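Local coordinates for protein beta-1,3-glucosyltransferase (Paecilomyces sp. J18, PDB 5JVV) that is a fungal carbohydrate-active enzyme of the glucosyltransferase kind, folded as a beta sandwich of two large curved sheets, probably related to glycoside hydrolase family 16, at residues V53-D58 against W289-L294; K12-A17 against V73-T78. One frame throughout, in Å; residues are numbered along the deposited sequence.

Interaction 1 (V53-D58 against W289-L294)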
# COMPACT_ATOMS: atom_id res chain seq x y z
N VAL A 53 -5.22 -14.66 -2.05
CA VAL A 53 -4.97 -14.12 -3.38
C VAL A 53 -3.51 -13.67 -3.51
O VAL A 53 -3.00 -12.92 -2.67
CB VAL A 53 -5.92 -12.94 -3.67
CG1 VAL A 53 -5.50 -12.22 -4.95
CG2 VAL A 53 -7.35 -13.44 -3.79
N TYR A 54 -2.85 -14.14 -4.56
CA TYR A 54 -1.48 -13.78 -4.87
C TYR A 54 -1.48 -12.74 -5.98
O TYR A 54 -2.10 -12.95 -7.04
CB TYR A 54 -0.72 -15.04 -5.32
CG TYR A 54 0.66 -14.82 -5.92
CD1 TYR A 54 1.81 -15.05 -5.16
CD2 TYR A 54 0.82 -14.44 -7.25
CE1 TYR A 54 3.07 -14.87 -5.70
CE2 TYR A 54 2.08 -14.25 -7.79
CZ TYR A 54 3.20 -14.47 -7.01
OH TYR A 54 4.47 -14.29 -7.54
N LEU A 55 -0.82 -11.61 -5.73
CA LEU A 55 -0.56 -10.59 -6.76
C LEU A 55 0.94 -10.38 -6.83
O LEU A 55 1.53 -9.80 -5.92
CB LEU A 55 -1.24 -9.27 -6.40
CG LEU A 55 -2.68 -9.28 -5.89
CD1 LEU A 55 -3.06 -7.88 -5.42
CD2 LEU A 55 -3.64 -9.79 -6.99
N GLY A 56 1.56 -10.85 -7.91
CA GLY A 56 3.00 -10.80 -8.03
C GLY A 56 3.45 -10.09 -9.28
O GLY A 56 2.66 -9.42 -9.96
N VAL A 57 4.73 -10.24 -9.60
CA VAL A 57 5.33 -9.56 -10.74
C VAL A 57 6.10 -10.56 -11.59
O VAL A 57 6.31 -11.71 -11.19
CB VAL A 57 6.27 -8.40 -10.30
CG1 VAL A 57 5.52 -7.41 -9.40
CG2 VAL A 57 7.52 -8.94 -9.59
N ASP A 58 6.54 -10.14 -12.77
CA ASP A 58 7.39 -10.97 -13.60
C ASP A 58 8.75 -11.09 -12.91
O ASP A 58 9.47 -10.10 -12.78
CB ASP A 58 7.54 -10.27 -14.97
CG ASP A 58 8.47 -11.01 -15.93
OD1 ASP A 58 9.31 -11.83 -15.50
OD2 ASP A 58 8.36 -10.73 -17.14
N TRP A 289 2.16 -9.59 -3.26
CA TRP A 289 1.16 -9.55 -2.20
C TRP A 289 0.52 -10.92 -2.07
O TRP A 289 0.24 -11.58 -3.08
CB TRP A 289 0.05 -8.56 -2.55
CG TRP A 289 0.48 -7.14 -2.66
CD1 TRP A 289 0.93 -6.51 -3.78
CD2 TRP A 289 0.45 -6.16 -1.63
NE1 TRP A 289 1.21 -5.20 -3.51
CE2 TRP A 289 0.92 -4.95 -2.19
CE3 TRP A 289 0.09 -6.18 -0.27
CZ2 TRP A 289 1.04 -3.78 -1.45
CZ3 TRP A 289 0.21 -5.00 0.46
CH2 TRP A 289 0.68 -3.83 -0.13
N GLU A 290 0.27 -11.35 -0.84
CA GLU A 290 -0.62 -12.49 -0.62
C GLU A 290 -1.65 -12.00 0.37
O GLU A 290 -1.35 -11.72 1.53
CB GLU A 290 0.11 -13.72 -0.08
CG GLU A 290 -0.85 -14.91 0.04
CD GLU A 290 -0.16 -16.23 0.33
OE1 GLU A 290 1.08 -16.31 0.24
OE2 GLU A 290 -0.89 -17.20 0.64
N ILE A 291 -2.88 -11.86 -0.11
CA ILE A 291 -3.94 -11.25 0.68
C ILE A 291 -4.92 -12.33 1.11
O ILE A 291 -5.51 -13.01 0.27
CB ILE A 291 -4.65 -10.15 -0.13
CG1 ILE A 291 -3.67 -9.04 -0.49
CG2 ILE A 291 -5.85 -9.59 0.64
CD1 ILE A 291 -4.05 -8.23 -1.73
N ASN A 292 -5.10 -12.49 2.41
CA ASN A 292 -6.07 -13.45 2.94
C ASN A 292 -7.50 -12.98 2.75
O ASN A 292 -8.35 -13.71 2.23
CB ASN A 292 -5.81 -13.73 4.42
CG ASN A 292 -4.71 -14.74 4.62
OD1 ASN A 292 -4.57 -15.69 3.85
ND2 ASN A 292 -3.91 -14.54 5.66
N TYR A 293 -7.78 -11.76 3.20
CA TYR A 293 -9.11 -11.21 2.98
C TYR A 293 -9.15 -9.71 3.10
O TYR A 293 -8.24 -9.10 3.67
CB TYR A 293 -10.15 -11.81 3.94
CG TYR A 293 -9.96 -11.50 5.42
CD1 TYR A 293 -10.36 -10.26 5.96
CD2 TYR A 293 -9.45 -12.45 6.28
CE1 TYR A 293 -10.22 -10.00 7.32
CE2 TYR A 293 -9.31 -12.20 7.64
CZ TYR A 293 -9.69 -10.98 8.15
OH TYR A 293 -9.55 -10.73 9.50
N LEU A 294 -10.22 -9.13 2.57
CA LEU A 294 -10.50 -7.71 2.74
C LEU A 294 -11.95 -7.60 3.21
O LEU A 294 -12.87 -8.05 2.52
CB LEU A 294 -10.29 -6.96 1.43
CG LEU A 294 -10.68 -5.48 1.41
CD1 LEU A 294 -9.91 -4.72 2.48
CD2 LEU A 294 -10.43 -4.88 0.03

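Interaction 2 (K12-A17 against V73-T78)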
# COMPACT_ATOMS: atom_id res chain seq x y z
N LYS A 12 -11.58 -15.72 -5.34
CA LYS A 12 -12.12 -15.23 -6.61
C LYS A 12 -13.04 -14.03 -6.42
O LYS A 12 -13.05 -13.12 -7.26
CB LYS A 12 -12.88 -16.35 -7.33
CG LYS A 12 -12.08 -17.63 -7.47
CD LYS A 12 -12.90 -18.75 -8.09
CE LYS A 12 -13.11 -18.54 -9.58
NZ LYS A 12 -13.13 -19.84 -10.32
N ASP A 13 -13.81 -14.03 -5.34
CA ASP A 13 -14.70 -12.91 -5.05
C ASP A 13 -13.92 -11.62 -4.85
O ASP A 13 -14.35 -10.55 -5.25
CB ASP A 13 -15.55 -13.19 -3.80
CG ASP A 13 -16.54 -14.32 -4.01
OD1 ASP A 13 -16.85 -14.64 -5.17
OD2 ASP A 13 -17.03 -14.86 -3.00
N PHE A 14 -12.75 -11.74 -4.22
CA PHE A 14 -11.87 -10.60 -4.05
C PHE A 14 -11.45 -10.09 -5.43
O PHE A 14 -11.62 -8.92 -5.74
CB PHE A 14 -10.63 -11.01 -3.24
CG PHE A 14 -9.60 -9.91 -3.09
CD1 PHE A 14 -9.63 -9.05 -2.00
CD2 PHE A 14 -8.61 -9.76 -4.06
CE1 PHE A 14 -8.68 -8.06 -1.87
CE2 PHE A 14 -7.66 -8.77 -3.94
CZ PHE A 14 -7.69 -7.92 -2.84
N LEU A 15 -10.91 -10.98 -6.26
CA LEU A 15 -10.48 -10.57 -7.60
C LEU A 15 -11.62 -9.95 -8.42
O LEU A 15 -11.41 -8.96 -9.14
CB LEU A 15 -9.87 -11.77 -8.35
CG LEU A 15 -8.55 -12.29 -7.79
CD1 LEU A 15 -8.15 -13.58 -8.50
CD2 LEU A 15 -7.45 -11.23 -7.93
N ASP A 16 -12.82 -10.51 -8.31
CA ASP A 16 -13.97 -9.99 -9.04
C ASP A 16 -14.39 -8.60 -8.58
O ASP A 16 -15.12 -7.91 -9.28
CB ASP A 16 -15.16 -10.94 -8.91
CG ASP A 16 -14.98 -12.23 -9.69
OD1 ASP A 16 -14.11 -12.28 -10.58
OD2 ASP A 16 -15.73 -13.19 -9.42
N ALA A 17 -13.94 -8.19 -7.39
CA ALA A 17 -14.34 -6.91 -6.81
C ALA A 17 -13.39 -5.77 -7.15
O ALA A 17 -13.54 -4.66 -6.64
CB ALA A 17 -14.49 -7.04 -5.30
N VAL A 73 0.65 -5.74 -11.50
CA VAL A 73 -0.77 -5.41 -11.54
C VAL A 73 -1.11 -4.29 -10.56
O VAL A 73 -0.38 -4.01 -9.59
CB VAL A 73 -1.66 -6.64 -11.26
CG1 VAL A 73 -1.51 -7.67 -12.38
CG2 VAL A 73 -1.35 -7.25 -9.88
N ARG A 74 -2.23 -3.62 -10.85
CA ARG A 74 -2.74 -2.57 -10.00
C ARG A 74 -4.25 -2.76 -9.96
O ARG A 74 -4.94 -2.60 -10.98
CB ARG A 74 -2.34 -1.18 -10.55
CG ARG A 74 -3.10 -0.03 -9.93
CD ARG A 74 -2.45 1.32 -10.23
NE ARG A 74 -3.39 2.43 -10.05
CZ ARG A 74 -3.04 3.71 -9.89
NH1 ARG A 74 -1.76 4.04 -9.84
NH2 ARG A 74 -3.97 4.64 -9.75
N LEU A 75 -4.75 -3.15 -8.80
CA LEU A 75 -6.16 -3.46 -8.61
C LEU A 75 -6.85 -2.28 -7.92
O LEU A 75 -6.37 -1.80 -6.91
CB LEU A 75 -6.31 -4.71 -7.75
CG LEU A 75 -6.19 -6.06 -8.47
CD1 LEU A 75 -4.82 -6.23 -9.11
CD2 LEU A 75 -6.49 -7.22 -7.52
N GLU A 76 -7.96 -1.83 -8.49
CA GLU A 76 -8.72 -0.70 -7.96
C GLU A 76 -10.15 -1.18 -7.71
O GLU A 76 -10.78 -1.71 -8.62
CB GLU A 76 -8.69 0.48 -8.93
CG GLU A 76 -7.29 0.96 -9.26
CD GLU A 76 -7.26 2.10 -10.26
OE1 GLU A 76 -8.32 2.42 -10.83
OE2 GLU A 76 -6.17 2.68 -10.46
N SER A 77 -10.65 -1.00 -6.50
CA SER A 77 -11.95 -1.58 -6.17
C SER A 77 -13.06 -0.98 -7.03
O SER A 77 -13.04 0.19 -7.37
CB SER A 77 -12.28 -1.42 -4.68
OG SER A 77 -12.44 -0.05 -4.33
N THR A 78 -14.02 -1.82 -7.41
CA THR A 78 -15.16 -1.35 -8.18
C THR A 78 -16.12 -0.55 -7.29
O THR A 78 -16.63 0.48 -7.71
CB THR A 78 -15.89 -2.50 -8.89
OG1 THR A 78 -16.14 -3.56 -7.96
CG2 THR A 78 -15.01 -3.03 -9.99
O HOH W 1 -16.53 -5.72 -9.51

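Interaction 1 (V53-D58 against W289-L294)
Residues 53-55 lie antiparallel alongside 289-291 in one sheet of the beta sandwich; the N-to-C directions of strands 53-55 and 289-294 lie 158° apart. Val53 and Ile291 form a hydrogen-bonded pair, gripped from both sides: Val53 N donates to Ile291 O (2.9 Å) and Ile291 N returns a bond to Val53 O (2.8 Å). Leu55 and Trp289 repeat the pattern, with Leu55 N to Trp289 O at 2.9 Å and Trp289 N to Leu55 O at 2.7 Å. Three of these donors lie in the acceptor's carbonyl plane; Val53 N instead sits above that of Ile291, although its N-H points almost straight at the oxygen (173°). Between them, Tyr54 and Glu290 make a non-hydrogen-bonded pair, where Glu290 CA comes to 3.2 Å from Val53 O in a CA-H...O contact.

Val53, Leu55, Trp289 and Ile291 turn their side chains to the buried face. Leu55 shows how they mesh. Leu55 CB lies 4.1 Å from Trp289 CB, so the two residues pack at the roots of their side chains. From there CG swings anti to the carbonyl carbon (chi1 -45°) and the branches part: Leu55 CD1 meets Ile291 CD1 at 3.8 Å, tip to tip, the two chains crossing obliquely, while CD2 turns to Leu75 of strand 70-77. On the reverse face Tyr54 stacks on Tyr288 and meets Lys46 in a cation-pi contact, and the extended Glu290 reaches Ser52 OG through OE2.

Strand 289-297 is thus flanked here by strand 53-55 and strand 84-90. On the buried side, helix 11-16 packs against Val53 and Ile291, and the indole of Trp289 bridges to the facing sheet, donating from NE1 to Asp244 O and meeting Phe243 edge-to-face.

Interaction 2 (K12-A17 against V73-T78)
Leu75 points from its strand toward the end of helix 11-16, and a single methyl, CD2, carries the apolar half of this contact. Leu75 CD2 stands 4.1 Å from Phe14 CE2 and also 4.1 Å from Leu15 CD2, touching both a ring and a branched tip. Phe14 reaches it because CG is anti to the backbone N (chi1 176°), and the two side chains cross at about a right angle. Leu15 leaves the helix away from the strand, yet its branch CD2, folded back toward CA while CD1 extends, meets the leucine. All three residues are buried.

The polar half, near the surface, is built from backbone, the Thr78 hydroxyl and a water. Thr78 N donates to Ala17 O at 3.0 Å, nearly straight (171°) but from above the carbonyl plane. Thr78 OG1, turned between its own backbone N and carbonyl carbon, lies 3.1 Å from the same Ala17 O. A water joins the two ends: it donates to Asp16 O at 2.6 Å and lies 2.7 Å from Thr78 OG1 in a further hydrogen bond.

The Ala17-Thr78 bond prolongs the antiparallel ladder in which Ser19 and Phe21 pair with Glu76 and Arg74, so the helix runs straight into strand 18-20 beside strand 70-77. Strand 240-247 pairs along the other edge of 70-77, and strands 45-47 and 53-55 cover Leu15.

From the N terminus, helix 11-16 comes first, and interaction 2 closes the 55-residue loop between it and residues 73-78. Strand 53-55 lies inside that loop, but its partner in interaction 1 comes 230 residues later, on the last strand of the chain. The two closures therefore cross. Interaction 1 is a ladder within one sheet, whereas interaction 2 fastens the helix to the other. They meet in the core between the sheets: Val53 CG1 touches Leu15 CD2 at 3.7 Å, and Ile291 CD1 touches Phe14 CZ at 3.8 Å. Through Phe14 and Leu15 the helix, its other side facing solvent, joins early and final parts of the sandwich.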